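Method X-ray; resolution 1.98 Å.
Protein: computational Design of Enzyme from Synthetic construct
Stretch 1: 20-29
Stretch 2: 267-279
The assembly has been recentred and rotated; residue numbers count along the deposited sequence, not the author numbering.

Stretch 1 20-29: LLSYLDGVRG
Stretch 2, residues 267-279: IAEIADEKGKVSA

How does the helical part of stretch 2 meet its partner? Ile267 to Lys274 form the last turns of a helix that begins earlier in the chain, and they are met by one long side chain, that of Arg28, which lies just beyond the helix that carries Leu20 to Asp25. Arg28 (phi/psi -55/121) points its CA-to-CB bond toward stretch 2 and extends with chi1 m, chi2 t, chi3 p and chi4 near -141°. At Ala268 its NH2 gives a weak hydrogen bond to the backbone O, 3.3 Å away, and lies 3.7 Å from Ala268 CB. One turn later Ala271 places its CB 3.7 Å from Arg28 NH2, over one face of the guanidinium.

What holds the charge of Arg28? Asp272, with chi1 m (-72°) and chi2 near -10°, starts sideways but brings its carboxylate nearer, at the edge of the guanidinium. Its OD1 accepts from Arg28 NH1 at 2.9 Å and from Arg28 NH2 at 3.0 Å, a salt bridge in which one oxygen is shared by two nitrogens, with N-H...O angles of 134° and 132°. Within stretch 1, Asp25 (chi1 t, chi2 36°) adds a second salt bridge, Arg28 NH1 to Asp25 OD1 at 2.9 Å and a straighter 154°. The cation is thus paired with a carboxylate from each stretch.

How does the chain leave the helix and reach the partner again? Gly275, at phi/psi 70/32, ends the helix in a Schellman motif: Lys276 N bonds to Ala271 O at 2.9 Å, and Gly275 N bonds weakly to Asp272 O at 3.3 Å. The positive phi by itself favours glycine. Lys276 then extends (-112/-178), its CA-to-CB bond directed away from stretch 1 while its carbonyl faces the acidic group of Asp25. Two acceptors cannot bond directly, and Lys276 O stands 3.5 Å from Asp25 OD1; a water joins them, donating to Asp25 OD1 at 3.0 Å and to Lys276 O at 2.7 Å.

Where do the apolar surfaces meet? The short strand at Val277 and Ser278 brings Val277 (-105/138, chi1 t) against the stretch 1 helix, with its CA 5.2 Å from the CA of Asp25, the closest register of the two backbones. Val277 CG2 rests 3.8 Å from Leu21 CD1 (chi1 t, chi2 p) and 3.5 Å from the backbone N of Asp25, while Val277 CG1 lies 4.1 Å from Leu24 CB (chi1 m, chi2 t). These contacts pack the valine methyls against the helix, beside the polar cluster.

What closes the contact? Ser278 (-113/152, chi1 p) sets its OG 3.1 Å from Arg28 NH2, and its backbone N lies over a face of the guanidinium, buried without a polar partner. The two stretches together bury 335 Å².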

# COMPACT_ATOMS: atom_id res chain seq x y z
N LEU A 20 10.37 -11.94 4.49
CA LEU A 20 10.37 -10.49 4.62
C LEU A 20 9.31 -10.03 5.60
O LEU A 20 9.56 -9.17 6.45
CB LEU A 20 10.16 -9.81 3.26
CG LEU A 20 10.07 -8.28 3.30
CD1 LEU A 20 11.31 -7.65 3.96
CD2 LEU A 20 9.87 -7.69 1.90
N LEU A 21 8.10 -10.59 5.50
CA LEU A 21 7.03 -10.17 6.40
C LEU A 21 7.39 -10.48 7.86
O LEU A 21 7.12 -9.69 8.76
CB LEU A 21 5.70 -10.82 6.02
CG LEU A 21 4.47 -10.27 6.74
CD1 LEU A 21 4.34 -8.78 6.53
CD2 LEU A 21 3.19 -11.01 6.28
N SER A 22 8.03 -11.63 8.08
CA SER A 22 8.52 -11.99 9.41
C SER A 22 9.59 -11.02 9.89
O SER A 22 9.60 -10.62 11.05
CB SER A 22 9.10 -13.41 9.40
OG SER A 22 9.73 -13.70 10.64
N TYR A 23 10.51 -10.66 9.00
CA TYR A 23 11.59 -9.75 9.36
C TYR A 23 11.03 -8.38 9.75
O TYR A 23 11.43 -7.81 10.78
CB TYR A 23 12.59 -9.62 8.20
CG TYR A 23 13.54 -8.46 8.34
CD1 TYR A 23 14.73 -8.59 9.05
CD2 TYR A 23 13.24 -7.24 7.76
CE1 TYR A 23 15.59 -7.52 9.17
CE2 TYR A 23 14.10 -6.17 7.87
CZ TYR A 23 15.27 -6.32 8.57
OH TYR A 23 16.12 -5.24 8.68
N LEU A 24 10.11 -7.85 8.95
CA LEU A 24 9.53 -6.54 9.24
C LEU A 24 8.81 -6.53 10.59
O LEU A 24 8.87 -5.54 11.32
CB LEU A 24 8.60 -6.10 8.10
CG LEU A 24 9.32 -5.82 6.77
CD1 LEU A 24 8.31 -5.64 5.61
CD2 LEU A 24 10.25 -4.61 6.92
N ASP A 25 8.13 -7.61 10.95
CA ASP A 25 7.49 -7.66 12.27
C ASP A 25 8.55 -7.71 13.36
O ASP A 25 8.45 -7.03 14.38
CB ASP A 25 6.55 -8.87 12.39
CG ASP A 25 5.64 -8.79 13.61
OD1 ASP A 25 5.19 -7.67 13.97
OD2 ASP A 25 5.37 -9.84 14.22
N GLY A 26 9.60 -8.50 13.14
CA GLY A 26 10.63 -8.70 14.14
C GLY A 26 11.46 -7.47 14.45
O GLY A 26 11.96 -7.32 15.57
N VAL A 27 11.61 -6.58 13.47
CA VAL A 27 12.40 -5.38 13.70
C VAL A 27 11.66 -4.33 14.54
O VAL A 27 12.28 -3.47 15.15
CB VAL A 27 12.89 -4.76 12.35
CG1 VAL A 27 11.81 -3.87 11.75
CG2 VAL A 27 14.17 -3.99 12.55
N ARG A 28 10.34 -4.42 14.58
CA ARG A 28 9.54 -3.40 15.27
C ARG A 28 9.97 -3.20 16.72
O ARG A 28 9.97 -4.14 17.51
CB ARG A 28 8.05 -3.74 15.16
CG ARG A 28 7.58 -3.78 13.69
CD ARG A 28 6.17 -4.31 13.55
NE ARG A 28 5.24 -3.50 14.33
CZ ARG A 28 4.22 -3.99 15.02
NH1 ARG A 28 3.97 -5.30 15.04
NH2 ARG A 28 3.44 -3.16 15.72
N GLY A 29 10.36 -1.97 17.05
CA GLY A 29 10.85 -1.65 18.38
C GLY A 29 12.35 -1.81 18.56
O GLY A 29 12.91 -1.30 19.52
N ILE A 267 -1.34 2.71 15.39
CA ILE A 267 -1.14 1.73 14.34
C ILE A 267 -0.37 0.49 14.82
O ILE A 267 -0.65 -0.62 14.37
CB ILE A 267 -0.52 2.32 13.05
CG1 ILE A 267 0.95 2.70 13.24
CG2 ILE A 267 -1.35 3.51 12.54
CD1 ILE A 267 1.62 3.07 11.91
N ALA A 268 0.60 0.69 15.72
CA ALA A 268 1.35 -0.42 16.29
C ALA A 268 0.42 -1.32 17.10
O ALA A 268 0.54 -2.54 17.07
CB ALA A 268 2.47 0.11 17.19
N GLU A 269 -0.51 -0.70 17.82
CA GLU A 269 -1.46 -1.45 18.65
C GLU A 269 -2.39 -2.27 17.78
O GLU A 269 -2.65 -3.44 18.06
CB GLU A 269 -2.27 -0.50 19.52
CG GLU A 269 -1.52 0.03 20.74
CD GLU A 269 -2.29 1.13 21.47
OE1 GLU A 269 -3.43 1.44 21.06
OE2 GLU A 269 -1.74 1.68 22.44
N ILE A 270 -2.89 -1.65 16.71
CA ILE A 270 -3.78 -2.37 15.79
C ILE A 270 -3.04 -3.52 15.11
O ILE A 270 -3.55 -4.64 15.02
CB ILE A 270 -4.39 -1.41 14.74
CG1 ILE A 270 -5.29 -0.38 15.44
CG2 ILE A 270 -5.19 -2.20 13.70
CD1 ILE A 270 -5.73 0.76 14.55
N ALA A 271 -1.84 -3.23 14.63
CA ALA A 271 -0.99 -4.26 14.05
C ALA A 271 -0.80 -5.42 15.05
O ALA A 271 -1.05 -6.58 14.73
CB ALA A 271 0.38 -3.67 13.63
N ASP A 272 -0.36 -5.09 16.26
CA ASP A 272 -0.13 -6.13 17.28
C ASP A 272 -1.37 -6.98 17.52
O ASP A 272 -1.27 -8.21 17.62
CB ASP A 272 0.35 -5.51 18.59
CG ASP A 272 1.78 -5.01 18.51
OD1 ASP A 272 2.47 -5.31 17.50
OD2 ASP A 272 2.22 -4.32 19.45
N GLU A 273 -2.54 -6.35 17.61
CA GLU A 273 -3.76 -7.11 17.85
C GLU A 273 -4.09 -8.03 16.69
O GLU A 273 -4.65 -9.11 16.88
CB GLU A 273 -4.93 -6.17 18.14
CG GLU A 273 -4.73 -5.40 19.43
CD GLU A 273 -5.60 -4.17 19.51
OE1 GLU A 273 -6.53 -4.04 18.68
OE2 GLU A 273 -5.35 -3.33 20.41
N LYS A 274 -3.72 -7.63 15.47
CA LYS A 274 -4.07 -8.43 14.30
C LYS A 274 -2.96 -9.41 13.91
O LYS A 274 -3.14 -10.21 13.01
CB LYS A 274 -4.44 -7.53 13.11
CG LYS A 274 -5.72 -6.69 13.34
CD LYS A 274 -5.95 -5.70 12.21
CE LYS A 274 -7.26 -4.93 12.40
NZ LYS A 274 -8.44 -5.83 12.41
N GLY A 275 -1.83 -9.33 14.60
CA GLY A 275 -0.67 -10.13 14.25
C GLY A 275 -0.08 -9.66 12.93
O GLY A 275 0.45 -10.45 12.16
N LYS A 276 -0.18 -8.36 12.67
CA LYS A 276 0.32 -7.78 11.43
C LYS A 276 1.51 -6.87 11.69
O LYS A 276 1.97 -6.74 12.83
CB LYS A 276 -0.80 -7.00 10.72
CG LYS A 276 -1.96 -7.90 10.24
CD LYS A 276 -3.02 -7.09 9.47
CE LYS A 276 -4.20 -7.99 9.06
NZ LYS A 276 -3.72 -9.17 8.29
N VAL A 277 2.01 -6.26 10.63
CA VAL A 277 3.11 -5.30 10.71
C VAL A 277 2.58 -3.88 10.56
O VAL A 277 1.71 -3.64 9.73
CB VAL A 277 4.13 -5.56 9.58
CG1 VAL A 277 5.10 -4.36 9.44
CG2 VAL A 277 4.89 -6.86 9.82
N SER A 278 3.09 -2.95 11.37
CA SER A 278 2.79 -1.55 11.15
C SER A 278 4.06 -0.82 10.74
O SER A 278 5.16 -1.23 11.12
CB SER A 278 2.20 -0.90 12.40
OG SER A 278 3.12 -1.01 13.49
N ALA A 279 3.91 0.25 9.97
CA ALA A 279 5.07 1.03 9.52
C ALA A 279 4.67 2.48 9.36
O ALA A 279 3.51 2.78 9.06
CB ALA A 279 5.60 0.48 8.20
O HOH W 1 2.44 -8.45 14.84